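Local atomic coordinates of protease (Penicillium cyclopium, PDB entry 5Z6O), a protein that cleaves proteins as a calcium-binding serine protease of the subtilisin family, and probably hydrolyses casein, gelatin and type IV collagen. Residues E34-Y39 and L241-G246; V95-L100 and M115-K120. All coordinates share one frame; numbering follows the deposited sequence.

How the interactions relate
Both contacts pack helices against the parallel sheet of the subtilase fold or its approaches. Interaction 1 sets the lead-in to strand 37-42 against the C-terminal end of helix 227-245; interaction 2 covers the neighbouring strand in the sheet, 93-98, with helix 108-124. Their centres are 18 Å apart. Between the two strands, Ile-38 O probably accepts a hydrogen bond from Val-95 N at 2.9 Å, while Tyr-39 packs on Val-95. Both segments of interaction 2 fall in the roughly 200 residues between the two segments of interaction 1. One pairing is therefore local; the other brings the helix that carries Ser-228, probably the charge-relay serine, in its first turn back to an early strand.

Interaction 1: residues E34-Y39 and L241-G246; sequences EGIVIY and LMALEG
Glu-34 meets the helix end through its backbone: its carbonyl O lies 3.6 Å from Ala-243 CB, and its N is not much farther from the same methyl. Its carboxylate leads away from the helix. Gly-35 then turns the chain with a positive phi of 85°, where a CB would crowd the carbonyl O of Glu-34.

Ile-36 carries most of the contact and is buried. Its CG1 is anti to the carbonyl carbon (chi1 -54°), which brings the ethyl branch to the helix, with CD1 3.8 Å from Met-242 CB and CG1 4.1 Å from Ala-243 CB. The other branch, CG2, touches Met-242 farther out, 4.0 Å from SD. The methionine is extended beyond CG and crosses the isoleucine at about a right angle; one branch of Ile-36 meets it at CB, the other at SD. Apart from the Glu-34 backbone, the touching groups are apolar, and the contact is modest, burying 163 Å² in all.

From Val-37 onward the chain runs into the parallel sheet, hydrogen-bonded through its backbone to Ser-93 and Val-95 on one neighbouring strand and to Val-132 on the other. The C-terminal part of helix 227-245 thus packs on the entry to strand 37-42, with Met-242 also touching Thr-249 of the following helix, 249-259.

Interaction 2: residues V95-L100 and M115-K120; sequences VAVKVL and MDWAVK
Val-97 lays its CG2 methyl against the six-membered ring of Trp-117, 4.0 Å from CZ3 and 4.1 Å from CE3, approaching obliquely. That methyl is anti to the carbonyl carbon, and it also reaches Ala-118 CB at 4.4 Å, so a single branch of the valine spans two successive helix residues. Two positions earlier on the same side of the strand, Val-95 comes to the indole from another direction: its CG1 sits at the ring edge, near the plane, 4.1 Å from CH2. Trp-117 has CG anti to the backbone N (chi1 179°), and this rotamer carries the benzene half of the indole from the helix down to both valines.

The axes of strand 95-98 and helix segment 115-120 come within 9.4 Å and run nearly antiparallel, at 153°. Strand 93-98, helix 108-124 and the parallel strand 131-135 make a beta-alpha-beta crossover of the subtilase fold, passing over strand 37-42, which lies between the two strands in the sheet. With an alanine at Trp-117, Val-95 would probably lose its partner on the helix and a gap would open beside Val-97, leaving that valine with only the looser Ala-118 contact on this helix segment.

Thr-60 of strand 56-61 also touches the indole, while Tyr-39 of strand 37-42 packs on Val-97 and Ala-118. The side chain of Val-97 is about 7 Å from that of Asp-42, probably the aspartate of the charge relay system, and beyond the strand Leu-100 lines the pocket that holds phenylmethanesulfonic acid.

Interaction 1: residues E34-Y39 and L241-G246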
loop_
_atom_site.group_PDB
_atom_site.type_symbol
_atom_site.label_atom_id
_atom_site.label_comp_id
_atom_site.label_asym_id
_atom_site.label_seq_id
_atom_site.Cartn_x
_atom_site.Cartn_y
_atom_site.Cartn_z
ATOM N N GLU A 34 1.266 13.588 -7.635
ATOM C CA GLU A 34 0.723 14.830 -7.100
ATOM C C GLU A 34 -0.771 14.932 -7.360
ATOM O O GLU A 34 -1.254 14.545 -8.420
ATOM C CB GLU A 34 1.433 16.042 -7.741
ATOM C CG GLU A 34 1.096 17.375 -7.055
ATOM C CD GLU A 34 2.071 18.498 -7.440
ATOM O OE1 GLU A 34 2.296 18.701 -8.651
ATOM O OE2 GLU A 34 2.614 19.158 -6.528
ATOM N N GLY A 35 -1.504 15.426 -6.373
ATOM C CA GLY A 35 -2.928 15.595 -6.515
ATOM C C GLY A 35 -3.755 14.373 -6.206
ATOM O O GLY A 35 -4.993 14.445 -6.272
ATOM N N ILE A 36 -3.124 13.252 -5.873
ATOM C CA ILE A 36 -3.844 12.036 -5.492
ATOM C C ILE A 36 -3.847 11.911 -3.974
ATOM O O ILE A 36 -2.817 12.117 -3.334
ATOM C CB ILE A 36 -3.203 10.790 -6.116
ATOM C CG1 ILE A 36 -3.075 10.964 -7.622
ATOM C CG2 ILE A 36 -4.074 9.555 -5.792
ATOM C CD1 ILE A 36 -4.442 11.186 -8.321
ATOM N N VAL A 37 -4.990 11.522 -3.396
ATOM C CA VAL A 37 -5.126 11.328 -1.953
ATOM C C VAL A 37 -4.993 9.844 -1.647
ATOM O O VAL A 37 -5.649 9.008 -2.293
ATOM C CB VAL A 37 -6.478 11.863 -1.454
ATOM C CG1 VAL A 37 -6.617 11.612 0.046
ATOM C CG2 VAL A 37 -6.594 13.352 -1.797
ATOM N N ILE A 38 -4.154 9.510 -0.676
ATOM C CA ILE A 38 -3.976 8.141 -0.204
ATOM C C ILE A 38 -4.487 8.061 1.227
ATOM O O ILE A 38 -3.949 8.727 2.121
ATOM C CB ILE A 38 -2.507 7.709 -0.257
ATOM C CG1 ILE A 38 -1.980 7.728 -1.700
ATOM C CG2 ILE A 38 -2.387 6.301 0.292
ATOM C CD1 ILE A 38 -0.425 7.617 -1.795
ATOM N N TYR A 39 -5.464 7.187 1.471
ATOM C CA TYR A 39 -5.936 6.959 2.831
ATOM C C TYR A 39 -5.185 5.784 3.438
ATOM O O TYR A 39 -5.273 4.668 2.929
ATOM C CB TYR A 39 -7.435 6.659 2.835
ATOM C CG TYR A 39 -8.252 7.823 2.342
ATOM C CD1 TYR A 39 -8.657 8.832 3.228
ATOM C CD2 TYR A 39 -8.637 7.910 0.992
ATOM C CE1 TYR A 39 -9.410 9.901 2.801
ATOM C CE2 TYR A 39 -9.383 9.003 0.543
ATOM C CZ TYR A 39 -9.768 9.982 1.465
ATOM O OH TYR A 39 -10.513 11.040 1.025
ATOM N N LEU A 241 0.420 6.188 -11.040
ATOM C CA LEU A 241 -0.119 5.978 -12.379
ATOM C C LEU A 241 -1.354 6.832 -12.612
ATOM O O LEU A 241 -1.607 7.252 -13.748
ATOM C CB LEU A 241 -0.453 4.495 -12.591
ATOM C CG LEU A 241 0.797 3.620 -12.680
ATOM C CD1 LEU A 241 0.414 2.132 -12.712
ATOM C CD2 LEU A 241 1.577 3.980 -13.936
ATOM N N MET A 242 -2.146 7.078 -11.567
ATOM C CA MET A 242 -3.291 7.967 -11.713
ATOM C C MET A 242 -2.849 9.356 -12.126
ATOM O O MET A 242 -3.448 9.963 -13.017
ATOM C CB MET A 242 -4.089 8.060 -10.401
ATOM C CG MET A 242 -4.879 6.802 -10.116
ATOM S SD MET A 242 -5.607 6.936 -8.428
ATOM C CE MET A 242 -6.454 5.362 -8.422
ATOM N N ALA A 243 -1.814 9.889 -11.467
ATOM C CA ALA A 243 -1.403 11.250 -11.792
ATOM C C ALA A 243 -0.639 11.293 -13.108
ATOM O O ALA A 243 -0.662 12.322 -13.784
ATOM C CB ALA A 243 -0.553 11.845 -10.667
ATOM N N LEU A 244 0.009 10.188 -13.496
ATOM C CA LEU A 244 0.808 10.149 -14.728
ATOM C C LEU A 244 -0.048 9.872 -15.964
ATOM O O LEU A 244 -0.014 10.625 -16.940
ATOM C CB LEU A 244 1.906 9.092 -14.594
ATOM C CG LEU A 244 2.749 8.827 -15.854
ATOM C CD1 LEU A 244 3.576 10.057 -16.161
ATOM C CD2 LEU A 244 3.649 7.605 -15.678
ATOM N N GLU A 245 -0.789 8.774 -15.958
ATOM C CA GLU A 245 -1.543 8.295 -17.126
ATOM C C GLU A 245 -3.023 8.627 -17.059
ATOM O O GLU A 245 -3.740 8.432 -18.048
ATOM C CB GLU A 245 -1.430 6.770 -17.252
ATOM C CG GLU A 245 -0.022 6.247 -17.332
ATOM C CD GLU A 245 0.035 4.731 -17.458
ATOM O OE1 GLU A 245 -0.989 4.052 -17.230
ATOM O OE2 GLU A 245 1.122 4.220 -17.759
ATOM N N GLY A 246 -3.506 9.054 -15.907
ATOM C CA GLY A 246 -4.920 9.323 -15.750
ATOM C C GLY A 246 -5.779 8.085 -15.597
ATOM O O GLY A 246 -6.993 8.157 -15.814
#

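Interaction 2: residues V95-L100 and M115-K120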
loop_
_atom_site.group_PDB
_atom_site.type_symbol
_atom_site.label_atom_id
_atom_site.label_comp_id
_atom_site.label_asym_id
_atom_site.label_seq_id
_atom_site.Cartn_x
_atom_site.Cartn_y
_atom_site.Cartn_z
ATOM N N VAL A 95 -3.689 10.724 4.171
ATOM C CA VAL A 95 -4.690 10.986 5.194
ATOM C C VAL A 95 -4.674 9.828 6.187
ATOM O O VAL A 95 -4.839 8.667 5.801
ATOM C CB VAL A 95 -6.092 11.172 4.590
ATOM C CG1 VAL A 95 -7.083 11.446 5.689
ATOM C CG2 VAL A 95 -6.105 12.345 3.616
ATOM N N ALA A 96 -4.468 10.138 7.470
ATOM C CA ALA A 96 -4.419 9.091 8.479
ATOM C C ALA A 96 -5.830 8.673 8.837
ATOM O O ALA A 96 -6.642 9.517 9.239
ATOM C CB ALA A 96 -3.723 9.592 9.746
ATOM N N VAL A 97 -6.126 7.381 8.718
ATOM C CA VAL A 97 -7.372 6.835 9.230
ATOM C C VAL A 97 -6.986 5.812 10.294
ATOM O O VAL A 97 -6.630 4.672 9.981
ATOM C CB VAL A 97 -8.229 6.209 8.123
ATOM C CG1 VAL A 97 -9.537 5.669 8.708
ATOM C CG2 VAL A 97 -8.513 7.232 6.983
ATOM N N LYS A 98 -7.055 6.192 11.561
ATOM C CA LYS A 98 -6.581 5.323 12.631
ATOM C C LYS A 98 -7.723 4.408 13.066
ATOM O O LYS A 98 -8.750 4.891 13.574
ATOM C CB LYS A 98 -6.084 6.137 13.821
ATOM C CG LYS A 98 -5.645 5.245 14.967
ATOM C CD LYS A 98 -4.877 6.036 16.067
ATOM C CE LYS A 98 -4.827 5.199 17.306
ATOM N NZ LYS A 98 -3.965 5.906 18.314
ATOM N N VAL A 99 -7.550 3.090 12.874
ATOM C CA VAL A 99 -8.612 2.120 13.178
ATOM C C VAL A 99 -8.082 1.021 14.091
ATOM O O VAL A 99 -8.846 0.165 14.558
ATOM C CB VAL A 99 -9.204 1.502 11.902
ATOM C CG1 VAL A 99 -9.810 2.565 10.968
ATOM C CG2 VAL A 99 -8.133 0.668 11.176
ATOM N N LEU A 100 -6.775 1.021 14.335
ATOM C CA LEU A 100 -6.122 0.067 15.221
ATOM C C LEU A 100 -5.404 0.815 16.339
ATOM O O LEU A 100 -4.856 1.896 16.118
ATOM C CB LEU A 100 -5.077 -0.765 14.480
ATOM C CG LEU A 100 -5.494 -1.403 13.149
ATOM C CD1 LEU A 100 -4.255 -2.021 12.495
ATOM C CD2 LEU A 100 -6.562 -2.438 13.402
ATOM N N MET A 115 -13.183 2.861 7.175
ATOM C CA MET A 115 -13.354 2.760 5.723
ATOM C C MET A 115 -14.509 3.620 5.241
ATOM O O MET A 115 -14.394 4.326 4.219
ATOM C CB MET A 115 -13.591 1.299 5.323
ATOM C CG MET A 115 -12.447 0.388 5.728
ATOM S SD MET A 115 -12.848 -1.354 5.588
ATOM C CE MET A 115 -13.034 -1.468 3.829
ATOM N N ASP A 116 -15.634 3.551 5.969
ATOM C CA ASP A 116 -16.800 4.357 5.634
ATOM C C ASP A 116 -16.486 5.849 5.705
ATOM O O ASP A 116 -16.904 6.629 4.823
ATOM C CB ASP A 116 -17.954 4.012 6.584
ATOM C CG ASP A 116 -18.648 2.693 6.244
ATOM O OD1 ASP A 116 -18.323 2.037 5.221
ATOM O OD2 ASP A 116 -19.529 2.310 7.031
ATOM N N TRP A 117 -15.762 6.270 6.753
ATOM C CA TRP A 117 -15.372 7.677 6.862
ATOM C C TRP A 117 -14.567 8.111 5.649
ATOM O O TRP A 117 -14.794 9.196 5.080
ATOM C CB TRP A 117 -14.568 7.908 8.139
ATOM C CG TRP A 117 -14.138 9.326 8.278
ATOM C CD1 TRP A 117 -14.779 10.318 8.973
ATOM C CD2 TRP A 117 -12.980 9.937 7.672
ATOM N NE1 TRP A 117 -14.091 11.516 8.827
ATOM C CE2 TRP A 117 -12.984 11.307 8.038
ATOM C CE3 TRP A 117 -11.950 9.462 6.862
ATOM C CZ2 TRP A 117 -11.995 12.197 7.613
ATOM C CZ3 TRP A 117 -10.948 10.356 6.445
ATOM C CH2 TRP A 117 -10.987 11.705 6.818
ATOM N N ALA A 118 -13.628 7.263 5.222
ATOM C CA ALA A 118 -12.756 7.648 4.114
ATOM C C ALA A 118 -13.533 7.791 2.809
ATOM O O ALA A 118 -13.247 8.684 1.990
ATOM C CB ALA A 118 -11.630 6.626 3.989
ATOM N N VAL A 119 -14.490 6.893 2.565
ATOM C CA VAL A 119 -15.284 7.005 1.335
ATOM C C VAL A 119 -16.048 8.334 1.322
ATOM O O VAL A 119 -16.079 9.049 0.304
ATOM C CB VAL A 119 -16.248 5.809 1.199
ATOM C CG1 VAL A 119 -17.322 6.139 0.146
ATOM C CG2 VAL A 119 -15.482 4.505 0.817
ATOM N N LYS A 120 -16.666 8.683 2.456
ATOM C CA LYS A 120 -17.371 9.969 2.547
ATOM C C LYS A 120 -16.432 11.134 2.285
ATOM O O LYS A 120 -16.772 12.080 1.563
ATOM C CB LYS A 120 -18.002 10.135 3.929
ATOM C CG LYS A 120 -19.365 9.490 4.064
ATOM C CD LYS A 120 -20.027 9.899 5.374
ATOM C CE LYS A 120 -21.391 9.247 5.511
ATOM N NZ LYS A 120 -21.269 7.763 5.510
#